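Long-range contacts in 2-keto acid:ferredoxin oxidoreductase subunit alpha (PDB 4WBX), which probably catalyses the ferredoxin-dependent oxidative decarboxylation of 2-oxoglutarate with coenzyme A to succinyl-CoA and carbon dioxide, as the alpha subunit of a multi-subunit enzyme: residues F15-P20 / V196-P201; S151-S156 / Y177-I182; D186-H191 / T299-R304. All coordinates share one frame; numbering follows the deposited sequence.

Contact 1: F15-P20 / V196-P201; sequences FPVGEP and VYIPNP
Ile198 turns CG2 anti to its backbone N and CG1 anti to its carbonyl carbon (chi1 -60°), which brings both branches against 15-20: CD1 ends 3.5 Å from Pro16 O, and CG2 packs against CG1 of Val17 at 4.2 Å. The other branch of Val17, CG2, lies between its own backbone N and carbonyl carbon and meets Asn200 OD1 and the CD atom of Pro201, crossing both side chains at about a right angle. Two residues, Gly18 and Glu19, stand across from the single Ile198, which makes a G1 beta bulge where strands 19-23 and 194-198 begin their antiparallel pairing. Glu19 N donates to Ile198 O at 3.0 Å, and Ile198 N donates to Glu19 O at 3.3 Å. Gly18 N adds only weak bonds, to Ile198 O and Pro199 O. Its positive phi of 68° suits a residue without a side chain, and a CB modelled there would collide with Asn200 OD1, which already sits 3.1 Å from Gly18 CA. One step further, in the non-hydrogen-bonded pair, Pro20 lays CD 3.8 Å from Tyr197 CD1, while Pro20 CA makes a CA-H...O contact with Val196 O. Arg31 and Leu35 of helix 25-36 pack on Ile198, and Gln161 OE1 accepts from Tyr197 N.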
loop_
_atom_site.group_PDB
_atom_site.type_symbol
_atom_site.label_atom_id
_atom_site.label_comp_id
_atom_site.label_asym_id
_atom_site.label_seq_id
_atom_site.Cartn_x
_atom_site.Cartn_y
_atom_site.Cartn_z
ATOM N N PHE A 15 32.638 5.669 -14.577
ATOM C CA PHE A 15 32.211 5.837 -15.961
ATOM C C PHE A 15 33.034 6.975 -16.537
ATOM O O PHE A 15 33.718 7.674 -15.791
ATOM C CB PHE A 15 30.688 6.097 -16.067
ATOM C CG PHE A 15 30.154 7.154 -15.107
ATOM C CD1 PHE A 15 30.345 8.510 -15.353
ATOM C CD2 PHE A 15 29.430 6.782 -13.976
ATOM C CE1 PHE A 15 29.853 9.470 -14.485
ATOM C CE2 PHE A 15 28.935 7.736 -13.100
ATOM C CZ PHE A 15 29.147 9.081 -13.352
ATOM N N PRO A 16 33.014 7.138 -17.864
ATOM C CA PRO A 16 33.730 8.245 -18.517
ATOM C C PRO A 16 33.257 9.641 -18.117
ATOM O O PRO A 16 32.058 9.925 -18.181
ATOM C CB PRO A 16 33.450 8.008 -20.011
ATOM C CG PRO A 16 32.333 6.989 -20.055
ATOM C CD PRO A 16 32.540 6.151 -18.849
ATOM N N VAL A 17 34.195 10.502 -17.723
ATOM C CA VAL A 17 33.896 11.912 -17.474
ATOM C C VAL A 17 34.834 12.837 -18.248
ATOM O O VAL A 17 35.929 12.438 -18.658
ATOM C CB VAL A 17 33.991 12.255 -15.981
ATOM C CG1 VAL A 17 33.029 11.405 -15.199
ATOM C CG2 VAL A 17 35.406 12.046 -15.472
ATOM N N GLY A 18 34.401 14.076 -18.444
ATOM C CA GLY A 18 35.201 15.059 -19.149
ATOM C C GLY A 18 35.371 14.742 -20.620
ATOM O O GLY A 18 36.387 15.101 -21.206
ATOM N N GLU A 19 34.379 14.092 -21.217
ATOM C CA GLU A 19 34.467 13.722 -22.620
ATOM C C GLU A 19 33.121 13.315 -23.193
ATOM O O GLU A 19 32.263 12.823 -22.470
ATOM C CB GLU A 19 35.473 12.577 -22.795
ATOM C CG GLU A 19 35.067 11.273 -22.135
ATOM C CD GLU A 19 36.255 10.342 -21.902
ATOM O OE1 GLU A 19 37.294 10.536 -22.569
ATOM O OE2 GLU A 19 36.153 9.441 -21.038
ATOM N N PRO A 20 32.935 13.517 -24.502
ATOM C CA PRO A 20 31.746 12.997 -25.181
ATOM C C PRO A 20 31.656 11.496 -25.003
ATOM O O PRO A 20 32.685 10.847 -24.856
ATOM C CB PRO A 20 31.989 13.350 -26.640
ATOM C CG PRO A 20 32.909 14.512 -26.598
ATOM C CD PRO A 20 33.768 14.339 -25.390
ATOM N N VAL A 196 26.263 12.429 -25.622
ATOM C CA VAL A 196 26.242 13.219 -24.397
ATOM C C VAL A 196 27.650 13.703 -24.067
ATOM O O VAL A 196 28.569 12.897 -23.919
ATOM C CB VAL A 196 25.684 12.399 -23.183
ATOM C CG1 VAL A 196 25.977 13.105 -21.847
ATOM C CG2 VAL A 196 24.202 12.132 -23.341
ATOM N N TYR A 197 27.838 15.009 -23.954
ATOM C CA TYR A 197 29.090 15.487 -23.395
ATOM C C TYR A 197 28.986 15.456 -21.874
ATOM O O TYR A 197 28.212 16.208 -21.284
ATOM C CB TYR A 197 29.437 16.897 -23.885
ATOM C CG TYR A 197 30.732 17.436 -23.289
ATOM C CD1 TYR A 197 31.947 17.286 -23.948
ATOM C CD2 TYR A 197 30.740 18.086 -22.060
ATOM C CE1 TYR A 197 33.135 17.774 -23.397
ATOM C CE2 TYR A 197 31.917 18.576 -21.506
ATOM C CZ TYR A 197 33.109 18.418 -22.178
ATOM O OH TYR A 197 34.271 18.908 -21.615
ATOM N N ILE A 198 29.760 14.584 -21.242
ATOM C CA ILE A 198 29.821 14.530 -19.787
ATOM C C ILE A 198 30.991 15.334 -19.259
ATOM O O ILE A 198 32.131 14.962 -19.476
ATOM C CB ILE A 198 29.970 13.102 -19.304
ATOM C CG1 ILE A 198 28.780 12.273 -19.779
ATOM C CG2 ILE A 198 30.138 13.070 -17.788
ATOM C CD1 ILE A 198 29.007 10.789 -19.683
ATOM N N PRO A 199 30.720 16.450 -18.571
ATOM C CA PRO A 199 31.818 17.285 -18.059
ATOM C C PRO A 199 32.638 16.628 -16.951
ATOM O O PRO A 199 32.224 15.603 -16.394
ATOM C CB PRO A 199 31.086 18.520 -17.524
ATOM C CG PRO A 199 29.826 18.567 -18.317
ATOM C CD PRO A 199 29.421 17.133 -18.454
ATOM N N ASN A 200 33.795 17.203 -16.639
ATOM C CA ASN A 200 34.539 16.725 -15.484
ATOM C C ASN A 200 33.890 17.285 -14.242
ATOM O O ASN A 200 33.366 18.392 -14.273
ATOM C CB ASN A 200 36.024 17.119 -15.557
ATOM C CG ASN A 200 36.950 15.916 -15.805
ATOM O OD1 ASN A 200 36.558 14.920 -16.420
ATOM N ND2 ASN A 200 38.181 16.006 -15.303
ATOM N N PRO A 201 33.902 16.508 -13.153
ATOM C CA PRO A 201 33.267 16.820 -11.870
ATOM C C PRO A 201 33.270 18.298 -11.474
ATOM O O PRO A 201 32.224 18.828 -11.087
ATOM C CB PRO A 201 34.097 15.997 -10.889
ATOM C CG PRO A 201 34.385 14.768 -11.665
ATOM C CD PRO A 201 34.527 15.176 -13.119
#

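Contact 2: S151-S156 / Y177-I182; sequences SLIVLS and YRTPVI
Ile153 pairs with Val181 and Val154 with Ile182 in parallel register, the short strand axes 4.8 Å apart at closest and turned 27° from each other, held by two nearly straight backbone bonds of 2.9 Å each, Ile182 N to Ile153 O and Leu155 N to Ile182 O. On one face of the sheet the side chains of Val154 and Ile182 stand abreast with the same heading, CG2 of Val154 coming 4.2 Å from CB of Ile182; Leu152 reaches the end of that isoleucine, CD1 to CD1. On the other face Val181 places CG1 anti to its backbone N (chi1 -177°), where it meets CB of Ile153 at 4.1 Å and, more loosely, CD1 of Leu155. Ile153 runs on towards Thr179, whose side chain it crosses at about a right angle, CD1 to CG2 at 3.8 Å. OG1, the other branch of Thr179, lies anti to the backbone N (chi1 169°) and donates to Pro180 O at 2.8 Å. Strands 153-155 and 180-186 are the two strands of a beta-alpha-beta unit whose helix, 160-176, packs Leu173 on Ile153 and Ala170 on Val181; a Schellman motif with Arg178 as its C-prime residue ends that helix. Leu152 packs instead on Ile106 and Val110 of helix 103-111. Because the buried side chains that meet between the strands are almost wholly apolar, the polar groups here are satisfied by the main chain: Ile182 is gripped through both its N-H and its carbonyl, whose oxygen also receives a CA-H...O contact from Val154 CA, and the Thr179 hydroxyl finds its acceptor in Pro180 O.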
loop_
_atom_site.group_PDB
_atom_site.type_symbol
_atom_site.label_atom_id
_atom_site.label_comp_id
_atom_site.label_asym_id
_atom_site.label_seq_id
_atom_site.Cartn_x
_atom_site.Cartn_y
_atom_site.Cartn_z
ATOM N N SER A 151 3.194 23.242 -4.717
ATOM C CA SER A 151 3.915 23.576 -5.926
ATOM C C SER A 151 5.175 22.726 -5.959
ATOM O O SER A 151 5.874 22.554 -4.947
ATOM C CB SER A 151 4.238 25.073 -5.990
ATOM O OG SER A 151 4.429 25.490 -7.337
ATOM N N LEU A 152 5.433 22.148 -7.112
ATOM C CA LEU A 152 6.672 21.423 -7.306
ATOM C C LEU A 152 7.129 21.664 -8.732
ATOM O O LEU A 152 6.390 22.210 -9.553
ATOM C CB LEU A 152 6.512 19.914 -7.006
ATOM C CG LEU A 152 5.369 19.111 -7.652
ATOM C CD1 LEU A 152 5.575 18.938 -9.137
ATOM C CD2 LEU A 152 5.209 17.753 -7.000
ATOM N N ILE A 153 8.339 21.214 -9.017
ATOM C CA ILE A 153 8.963 21.439 -10.301
ATOM C C ILE A 153 8.905 20.189 -11.173
ATOM O O ILE A 153 9.029 19.066 -10.687
ATOM C CB ILE A 153 10.396 21.901 -10.084
ATOM C CG1 ILE A 153 10.376 23.088 -9.105
ATOM C CG2 ILE A 153 11.047 22.250 -11.407
ATOM C CD1 ILE A 153 11.706 23.428 -8.534
ATOM N N VAL A 154 8.676 20.397 -12.458
ATOM C CA VAL A 154 8.607 19.319 -13.435
ATOM C C VAL A 154 9.412 19.675 -14.698
ATOM O O VAL A 154 9.183 20.712 -15.324
ATOM C CB VAL A 154 7.159 19.034 -13.825
ATOM C CG1 VAL A 154 7.076 17.925 -14.874
ATOM C CG2 VAL A 154 6.354 18.710 -12.593
ATOM N N LEU A 155 10.355 18.809 -15.058
ATOM C CA LEU A 155 11.253 19.047 -16.181
ATOM C C LEU A 155 11.081 17.970 -17.217
ATOM O O LEU A 155 10.803 16.810 -16.888
ATOM C CB LEU A 155 12.701 19.091 -15.715
ATOM C CG LEU A 155 12.904 20.090 -14.568
ATOM C CD1 LEU A 155 14.352 20.177 -14.133
ATOM C CD2 LEU A 155 12.384 21.465 -14.921
ATOM N N SER A 156 11.247 18.358 -18.477
ATOM C CA SER A 156 11.010 17.446 -19.578
ATOM C C SER A 156 12.173 17.429 -20.563
ATOM O O SER A 156 12.391 18.394 -21.282
ATOM C CB SER A 156 9.725 17.829 -20.297
ATOM O OG SER A 156 9.436 16.878 -21.300
ATOM N N TYR A 177 15.406 25.015 -3.708
ATOM C CA TYR A 177 14.051 25.370 -3.352
ATOM C C TYR A 177 13.484 24.369 -2.376
ATOM O O TYR A 177 12.299 24.408 -2.074
ATOM C CB TYR A 177 13.172 25.455 -4.592
ATOM C CG TYR A 177 13.501 26.636 -5.470
ATOM C CD1 TYR A 177 12.634 27.721 -5.567
ATOM C CD2 TYR A 177 14.684 26.674 -6.201
ATOM C CE1 TYR A 177 12.936 28.814 -6.365
ATOM C CE2 TYR A 177 14.991 27.758 -7.012
ATOM C CZ TYR A 177 14.114 28.825 -7.091
ATOM O OH TYR A 177 14.427 29.902 -7.895
ATOM N N ARG A 178 14.336 23.484 -1.871
ATOM C CA ARG A 178 13.919 22.497 -0.874
ATOM C C ARG A 178 12.583 21.861 -1.266
ATOM O O ARG A 178 11.609 21.928 -0.530
ATOM C CB ARG A 178 13.818 23.147 0.503
ATOM C CG ARG A 178 15.140 23.654 1.072
ATOM C CD ARG A 178 15.889 22.559 1.832
ATOM N NE ARG A 178 15.039 21.867 2.807
ATOM C CZ ARG A 178 15.434 20.844 3.563
ATOM N NH1 ARG A 178 16.679 20.389 3.472
ATOM N NH2 ARG A 178 14.579 20.280 4.410
ATOM N N THR A 179 12.536 21.278 -2.449
ATOM C CA THR A 179 11.302 20.723 -2.978
ATOM C C THR A 179 11.553 19.379 -3.676
ATOM O O THR A 179 12.688 19.082 -4.051
ATOM C CB THR A 179 10.661 21.681 -3.978
ATOM O OG1 THR A 179 9.605 21.003 -4.654
ATOM C CG2 THR A 179 11.681 22.083 -5.010
ATOM N N PRO A 180 10.505 18.552 -3.845
ATOM C CA PRO A 180 10.716 17.412 -4.741
ATOM C C PRO A 180 10.863 17.914 -6.155
ATOM O O PRO A 180 10.279 18.951 -6.458
ATOM C CB PRO A 180 9.432 16.590 -4.603
ATOM C CG PRO A 180 8.802 17.050 -3.361
ATOM C CD PRO A 180 9.200 18.482 -3.171
ATOM N N VAL A 181 11.624 17.229 -7.003
ATOM C CA VAL A 181 11.604 17.589 -8.411
ATOM C C VAL A 181 11.235 16.390 -9.234
ATOM O O VAL A 181 11.757 15.313 -9.019
ATOM C CB VAL A 181 12.946 18.141 -8.891
ATOM C CG1 VAL A 181 12.825 18.567 -10.348
ATOM C CG2 VAL A 181 13.358 19.333 -8.021
ATOM N N ILE A 182 10.327 16.574 -10.180
ATOM C CA ILE A 182 9.987 15.491 -11.085
ATOM C C ILE A 182 10.621 15.637 -12.464
ATOM O O ILE A 182 10.398 16.626 -13.169
ATOM C CB ILE A 182 8.496 15.394 -11.259
ATOM C CG1 ILE A 182 7.859 15.190 -9.888
ATOM C CG2 ILE A 182 8.154 14.254 -12.238
ATOM C CD1 ILE A 182 6.392 14.806 -9.982
#

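Contact 3: D186-H191 / T299-R304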
loop_
_atom_site.group_PDB
_atom_site.type_symbol
_atom_site.label_atom_id
_atom_site.label_comp_id
_atom_site.label_asym_id
_atom_site.label_seq_id
_atom_site.Cartn_x
_atom_site.Cartn_y
_atom_site.Cartn_z
ATOM N N ASP A 186 10.170 9.850 -21.099
ATOM C CA ASP A 186 9.449 8.810 -21.831
ATOM C C ASP A 186 10.389 7.675 -22.182
ATOM O O ASP A 186 11.598 7.832 -22.095
ATOM C CB ASP A 186 8.808 9.372 -23.104
ATOM C CG ASP A 186 9.825 9.972 -24.052
ATOM O OD1 ASP A 186 10.406 9.210 -24.846
ATOM O OD2 ASP A 186 10.050 11.200 -24.013
ATOM N N ALA A 187 9.816 6.538 -22.565
ATOM C CA ALA A 187 10.560 5.323 -22.875
ATOM C C ALA A 187 11.580 5.515 -23.992
ATOM O O ALA A 187 12.661 4.933 -23.973
ATOM C CB ALA A 187 9.595 4.220 -23.255
ATOM N N GLU A 188 11.220 6.327 -24.975
ATOM C CA GLU A 188 12.064 6.489 -26.132
ATOM C C GLU A 188 13.324 7.271 -25.793
ATOM O O GLU A 188 14.423 6.798 -26.069
ATOM C CB GLU A 188 11.305 7.172 -27.257
ATOM C CG GLU A 188 12.038 7.096 -28.562
ATOM C CD GLU A 188 11.103 7.105 -29.743
ATOM O OE1 GLU A 188 11.248 8.016 -30.591
ATOM O OE2 GLU A 188 10.232 6.201 -29.828
ATOM N N VAL A 189 13.175 8.457 -25.210
ATOM C CA VAL A 189 14.335 9.224 -24.773
ATOM C C VAL A 189 15.194 8.364 -23.862
ATOM O O VAL A 189 16.426 8.443 -23.891
ATOM C CB VAL A 189 13.940 10.498 -24.030
ATOM C CG1 VAL A 189 15.179 11.292 -23.626
ATOM C CG2 VAL A 189 13.033 11.330 -24.884
ATOM N N GLY A 190 14.530 7.514 -23.081
ATOM C CA GLY A 190 15.196 6.696 -22.097
ATOM C C GLY A 190 16.058 5.629 -22.725
ATOM O O GLY A 190 17.155 5.367 -22.243
ATOM N N HIS A 191 15.569 5.022 -23.805
ATOM C CA HIS A 191 16.252 3.889 -24.426
ATOM C C HIS A 191 17.147 4.263 -25.619
ATOM O O HIS A 191 18.052 3.507 -25.971
ATOM C CB HIS A 191 15.227 2.830 -24.860
ATOM C CG HIS A 191 14.687 2.007 -23.720
ATOM N ND1 HIS A 191 13.641 1.119 -23.870
ATOM C CD2 HIS A 191 15.050 1.943 -22.417
ATOM C CE1 HIS A 191 13.383 0.542 -22.707
ATOM N NE2 HIS A 191 14.222 1.022 -21.811
ATOM N N THR A 299 7.087 19.043 -26.423
ATOM C CA THR A 299 7.959 18.697 -25.298
ATOM C C THR A 299 8.353 17.226 -25.410
ATOM O O THR A 299 7.632 16.446 -26.033
ATOM C CB THR A 299 7.251 18.997 -23.921
ATOM O OG1 THR A 299 8.111 18.659 -22.825
ATOM C CG2 THR A 299 5.931 18.220 -23.787
ATOM N N GLY A 300 9.500 16.855 -24.845
ATOM C CA GLY A 300 9.947 15.468 -24.858
ATOM C C GLY A 300 10.364 14.912 -26.219
ATOM O O GLY A 300 10.863 15.653 -27.071
ATOM N N ILE A 301 10.161 13.607 -26.423
ATOM C CA ILE A 301 10.447 12.944 -27.694
ATOM C C ILE A 301 9.667 13.550 -28.878
ATOM O O ILE A 301 9.900 13.202 -30.036
ATOM C CB ILE A 301 10.121 11.438 -27.612
ATOM C CG1 ILE A 301 10.801 10.648 -28.737
ATOM C CG2 ILE A 301 8.627 11.223 -27.686
ATOM C CD1 ILE A 301 12.313 10.692 -28.721
ATOM N N VAL A 302 8.731 14.448 -28.586
ATOM C CA VAL A 302 7.898 15.037 -29.627
ATOM C C VAL A 302 8.463 16.402 -30.049
ATOM O O VAL A 302 8.115 16.921 -31.106
ATOM C CB VAL A 302 6.416 15.144 -29.168
ATOM C CG1 VAL A 302 5.531 15.737 -30.263
ATOM C CG2 VAL A 302 5.901 13.776 -28.806
ATOM N N ALA A 303 9.365 16.977 -29.261
ATOM C CA ALA A 303 10.091 18.135 -29.772
ATOM C C ALA A 303 11.051 17.737 -30.939
ATOM O O ALA A 303 11.168 18.461 -31.922
ATOM C CB ALA A 303 10.852 18.824 -28.654
ATOM N N ARG A 304 11.714 16.586 -30.835
ATOM C CA ARG A 304 12.708 16.170 -31.832
ATOM C C ARG A 304 12.070 15.841 -33.192
ATOM O O ARG A 304 12.695 15.999 -34.264
ATOM C CB ARG A 304 13.509 14.952 -31.328
#
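Ile301 wedges its side chain between Asp186 and Glu188, crossing each at about a right angle, where the N-cap of helix 187-191 meets the first turn of a weakly bonded helix, about 301-306. Asp186 is that N-cap: its OD1 accepts from Val189 N at 2.9 Å in a nearly straight bond (170° at the hydrogen) that arrives from above the carboxylate plane. The carboxylate reaches this position because CG sits between the backbone N and carbonyl carbon of Asp186 (chi1 59°). Its second oxygen, OD2, takes a weak, 3.4 Å bond from Ile301 N, while CB of the isoleucine lies 3.6 Å from both oxygens. Replacing Asp186 by an alanine is likely to leave Val189 N without its capping acceptor and Ile301 N without its weak partner, opening a gap beside the isoleucine CB. The extended Glu188 chain crosses the CG1-CD1 branch of Ile301, its CG 3.6 Å from CD1. Val189 and Ile301 run antiparallel as side chains, CG2 of Val189 4.0 Å from CD1 of Ile301. Just before Ile301, Gly300 O is hydrogen-bonded to Ser158 OG, and Val380 packs on Glu188. At the end of the glutamate, OE1 comes within 3.3 Å of CG1 of Ile301.

Contact 2 closes first along the chain and is nested within the loop closed by contact 1; contact 3 then opens, its segments alternating with those of contact 1. Contact 2 sits in the central mixed sheet, where strand 180-186 leads directly into helix 187-191 of contact 3, and strand 194-198 of contact 1 follows. The centres of contacts 2 and 3 are about 19 Å apart, yet the two touch, with a probable hydrogen bond of 2.7 Å between Ser156 OG and Thr299 OG1. Contact 1 is peripheral, about 25 Å from contact 2 and about 22 Å from contact 3, centre to centre. Contact 3 joins segments from the thiamine-diphosphate-binding and core domain II sequence families, so these regions meet next to the central sheet.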